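Long-range contact in glutamyl endopeptidase (Staphylococcus epidermidis, PDB 6PYM), which probably cleaves peptide bonds preferentially after glutamate, and also after aspartate, as a secreted chymotrypsin-like serine protease: residues V1-N5 with G187-N193. The protein carries 1 engineered substitution. Sequence-based numbering, arbitrary orientation.
Sequences VILPN and GVDNKYN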
ATOM      1  N   VAL A   1      -4.570   9.768  10.287  1.00  7.92           N
ATOM      2  CA  VAL A   1      -5.345  10.661  11.145  1.00  8.58           C
ATOM      3  C   VAL A   1      -6.238  11.535  10.282  1.00  7.89           C
ATOM      4  O   VAL A   1      -5.944  11.788   9.115  1.00  8.00           O
ATOM      5  CB  VAL A   1      -4.434  11.516  12.070  1.00  8.72           C
ATOM      6  CG1 VAL A   1      -3.407  10.642  12.789  1.00  9.77           C
ATOM      7  CG2 VAL A   1      -3.762  12.642  11.308  1.00  9.74           C
ATOM      8  N   ILE A   2      -7.317  12.018  10.878  1.00  8.57           N
ATOM      9  CA  ILE A   2      -8.261  12.896  10.199  1.00  8.63           C
ATOM     10  C   ILE A   2      -7.791  14.336  10.336  1.00  9.35           C
ATOM     11  O   ILE A   2      -7.534  14.817  11.450  1.00 10.45           O
ATOM     12  CB  ILE A   2      -9.670  12.722  10.786  1.00 10.04           C
ATOM     13  CG1 ILE A   2     -10.185  11.310  10.508  1.00 11.39           C
ATOM     14  CG2 ILE A   2     -10.628  13.787  10.246  1.00 11.09           C
ATOM     15  CD1 ILE A   2     -10.353  10.998   9.048  1.00 12.57           C
ATOM     16  N   LEU A   3      -7.708  15.029   9.208  1.00  9.26           N
ATOM     17  CA  LEU A   3      -7.212  16.393   9.142  1.00 10.00           C
ATOM     18  C   LEU A   3      -8.301  17.288   8.566  1.00  9.01           C
ATOM     19  O   LEU A   3      -9.321  16.782   8.077  1.00 10.02           O
ATOM     20  CB  LEU A   3      -5.945  16.435   8.281  1.00  9.50           C
ATOM     21  CG  LEU A   3      -4.779  15.619   8.852  1.00  9.53           C
ATOM     22  CD1 LEU A   3      -3.631  15.558   7.855  1.00 10.54           C
ATOM     23  CD2 LEU A   3      -4.297  16.195  10.175  1.00 11.77           C
ATOM     24  N   PRO A   4      -8.125  18.613   8.599  1.00  9.75           N
ATOM     25  CA  PRO A   4      -9.145  19.492   8.003  1.00 11.23           C
ATOM     26  C   PRO A   4      -9.472  19.143   6.561  1.00 10.48           C
ATOM     27  O   PRO A   4     -10.638  19.254   6.152  1.00 11.59           O
ATOM     28  CB  PRO A   4      -8.528  20.888   8.162  1.00 11.89           C
ATOM     29  CG  PRO A   4      -7.710  20.770   9.412  1.00 12.72           C
ATOM     30  CD  PRO A   4      -7.114  19.381   9.350  1.00 11.82           C
ATOM     31  N   ASN A   5      -8.477  18.722   5.779  1.00 10.30           N
ATOM     32  CA  ASN A   5      -8.708  18.149   4.454  1.00 10.52           C
ATOM     33  C   ASN A   5      -9.093  16.687   4.636  1.00 10.32           C
ATOM     34  O   ASN A   5      -8.240  15.834   4.894  1.00  9.73           O
ATOM     35  CB  ASN A   5      -7.453  18.273   3.599  1.00 10.92           C
ATOM     36  CG  ASN A   5      -7.586  17.567   2.258  1.00 10.90           C
ATOM     37  OD1 ASN A   5      -8.694  17.346   1.766  1.00 13.04           O
ATOM     38  ND2 ASN A   5      -6.458  17.207   1.661  1.00 10.85           N
ATOM     39  N   GLY A 187       0.162   8.676  10.995  1.00  9.80           N
ATOM     40  CA  GLY A 187       0.240  10.125  11.067  1.00  9.30           C
ATOM     41  C   GLY A 187       0.266  10.631  12.494  1.00  8.59           C
ATOM     42  O   GLY A 187       0.278   9.864  13.462  1.00  9.68           O
ATOM     43  N   VAL A 188       0.270  11.954  12.604  1.00  9.46           N
ATOM     44  CA  VAL A 188       0.338  12.648  13.882  1.00  9.20           C
ATOM     45  C   VAL A 188      -0.898  13.535  13.979  1.00  9.00           C
ATOM     46  O   VAL A 188      -1.118  14.392  13.110  1.00  8.60           O
ATOM     47  CB  VAL A 188       1.628  13.474  14.019  1.00  9.79           C
ATOM     48  CG1 VAL A 188       1.637  14.219  15.341  1.00 11.76           C
ATOM     49  CG2 VAL A 188       2.850  12.572  13.921  1.00 11.91           C
ATOM     50  N   ASP A 189      -1.704  13.315  15.025  1.00  8.71           N
ATOM     51  CA  ASP A 189      -2.997  13.977  15.157  1.00  9.44           C
ATOM     52  C   ASP A 189      -2.859  15.472  14.926  1.00  9.81           C
ATOM     53  O   ASP A 189      -1.961  16.123  15.468  1.00 10.36           O
ATOM     54  CB  ASP A 189      -3.556  13.757  16.566  1.00 11.22           C
ATOM     55  CG  ASP A 189      -4.037  12.339  16.808  1.00 12.22           C
ATOM     56  OD1 ASP A 189      -4.018  11.500  15.892  1.00 12.65           O
ATOM     57  OD2 ASP A 189      -4.475  12.088  17.954  1.00 15.21           O
ATOM     58  N   ASN A 190      -3.764  16.016  14.117  1.00  9.33           N
ATOM     59  CA  ASN A 190      -3.912  17.447  13.886  1.00 11.27           C
ATOM     60  C   ASN A 190      -2.782  18.040  13.067  1.00 11.31           C
ATOM     61  O   ASN A 190      -2.791  19.258  12.827  1.00 13.66           O
ATOM     62  CB  ASN A 190      -4.055  18.282  15.174  1.00 14.30           C
ATOM     63  CG  ASN A 190      -4.857  17.584  16.241  1.00 15.79           C
ATOM     64  OD1 ASN A 190      -4.453  17.535  17.403  1.00 18.66           O
ATOM     65  ND2 ASN A 190      -5.996  17.044  15.857  1.00 14.35           N
ATOM     66  N   LYS A 191      -1.806  17.244  12.630  1.00  9.75           N
ATOM     67  CA  LYS A 191      -0.618  17.796  11.991  1.00 10.53           C
ATOM     68  C   LYS A 191      -0.436  17.317  10.558  1.00 10.56           C
ATOM     69  O   LYS A 191      -0.430  18.143   9.643  1.00 12.69           O
ATOM     70  CB  LYS A 191       0.628  17.518  12.845  1.00 10.96           C
ATOM     71  CG  LYS A 191       0.602  18.232  14.193  1.00 12.55           C
ATOM     72  CD  LYS A 191       1.847  17.934  15.021  1.00 14.87           C
ATOM     73  CE  LYS A 191       1.798  18.626  16.378  1.00 17.04           C
ATOM     74  NZ  LYS A 191       3.009  18.306  17.195  1.00 18.78           N
ATOM     75  N   TYR A 192      -0.282  16.016  10.328  1.00  9.47           N
ATOM     76  CA  TYR A 192       0.010  15.500   8.996  1.00  9.21           C
ATOM     77  C   TYR A 192      -0.121  13.987   9.041  1.00  8.40           C
ATOM     78  O   TYR A 192      -0.147  13.376  10.113  1.00  9.16           O
ATOM     79  CB  TYR A 192       1.421  15.883   8.516  1.00 10.73           C
ATOM     80  CG  TYR A 192       2.497  15.544   9.511  1.00 11.38           C
ATOM     81  CD1 TYR A 192       2.962  14.239   9.660  1.00 12.15           C
ATOM     82  CD2 TYR A 192       3.028  16.527  10.335  1.00 12.27           C
ATOM     83  CE1 TYR A 192       3.933  13.932  10.589  1.00 13.99           C
ATOM     84  CE2 TYR A 192       4.004  16.231  11.259  1.00 14.95           C
ATOM     85  CZ  TYR A 192       4.446  14.934  11.391  1.00 13.79           C
ATOM     86  OH  TYR A 192       5.415  14.643  12.326  1.00 17.44           O
ATOM     87  N   ASN A 193      -0.176  13.391   7.855  1.00  8.11           N
ATOM     88  CA  ASN A 193       0.011  11.960   7.696  1.00  7.91           C
ATOM     89  C   ASN A 193       1.317  11.694   6.958  1.00  8.07           C
ATOM     90  O   ASN A 193       1.851  12.570   6.273  1.00  8.52           O
ATOM     91  CB  ASN A 193      -1.201  11.331   7.009  1.00  8.07           C
ATOM     92  CG  ASN A 193      -2.377  11.234   7.952  1.00  7.79           C
ATOM     93  OD1 ASN A 193      -2.276  10.595   9.004  1.00  8.51           O
ATOM     94  ND2 ASN A 193      -3.465  11.920   7.633  1.00  8.16           N
TER
HETATM   95  O   HOH W   1      -7.406  17.095  13.594  1.00 19.29           O
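The side chain of Val-1 lies over one face of the hairpin turn that joins strands 180-188 and 192-197: CG1 is 3.7 Å from Gly-187 C and 3.3 Å from Asp-189 OD1, while CG2 is 3.6 Å from Val-188 O. Leu-3 extends the apolar cover along the same turn, with CD2 3.7 Å from Lys-191 N and CD1 3.8 Å from Tyr-192 CA. Both residues therefore meet mostly hairpin backbone, whose shape includes a classic beta bulge, Lys-191 and Tyr-192 facing Val-188. At Gly-187 a modelled CB would come within 1.9 Å of Asn-193 OD1, so the absence of a side chain leaves room for the Asn-193 carboxamide, whose two ends both bond Val-1: Val-1 N donates to Asn-193 OD1 (2.8 Å), and Asn-193 ND2 donates to Val-1 O (2.9 Å, 167° at the hydrogen). A water oxygen donates to Ile-2 O at 3.1 Å and accepts from Asn-190 ND2 at 2.7 Å. Beyond the hairpin, Val-1 and Thr-164 hydrogen-bond through their backbones. The N-terminus is thus fastened to the second barrel domain of the chymotrypsin-like fold, with Gly-187 about 9 Å from the side chain of His-51, predicted to be catalytic. Val-1 N is the alpha-amino group, and its bond to Asn-193 OD1, with a weak one to Thr-164 OG1, is consistent with recognition of a processed N-terminus, this contact probably forming after propeptide removal from the zymogen.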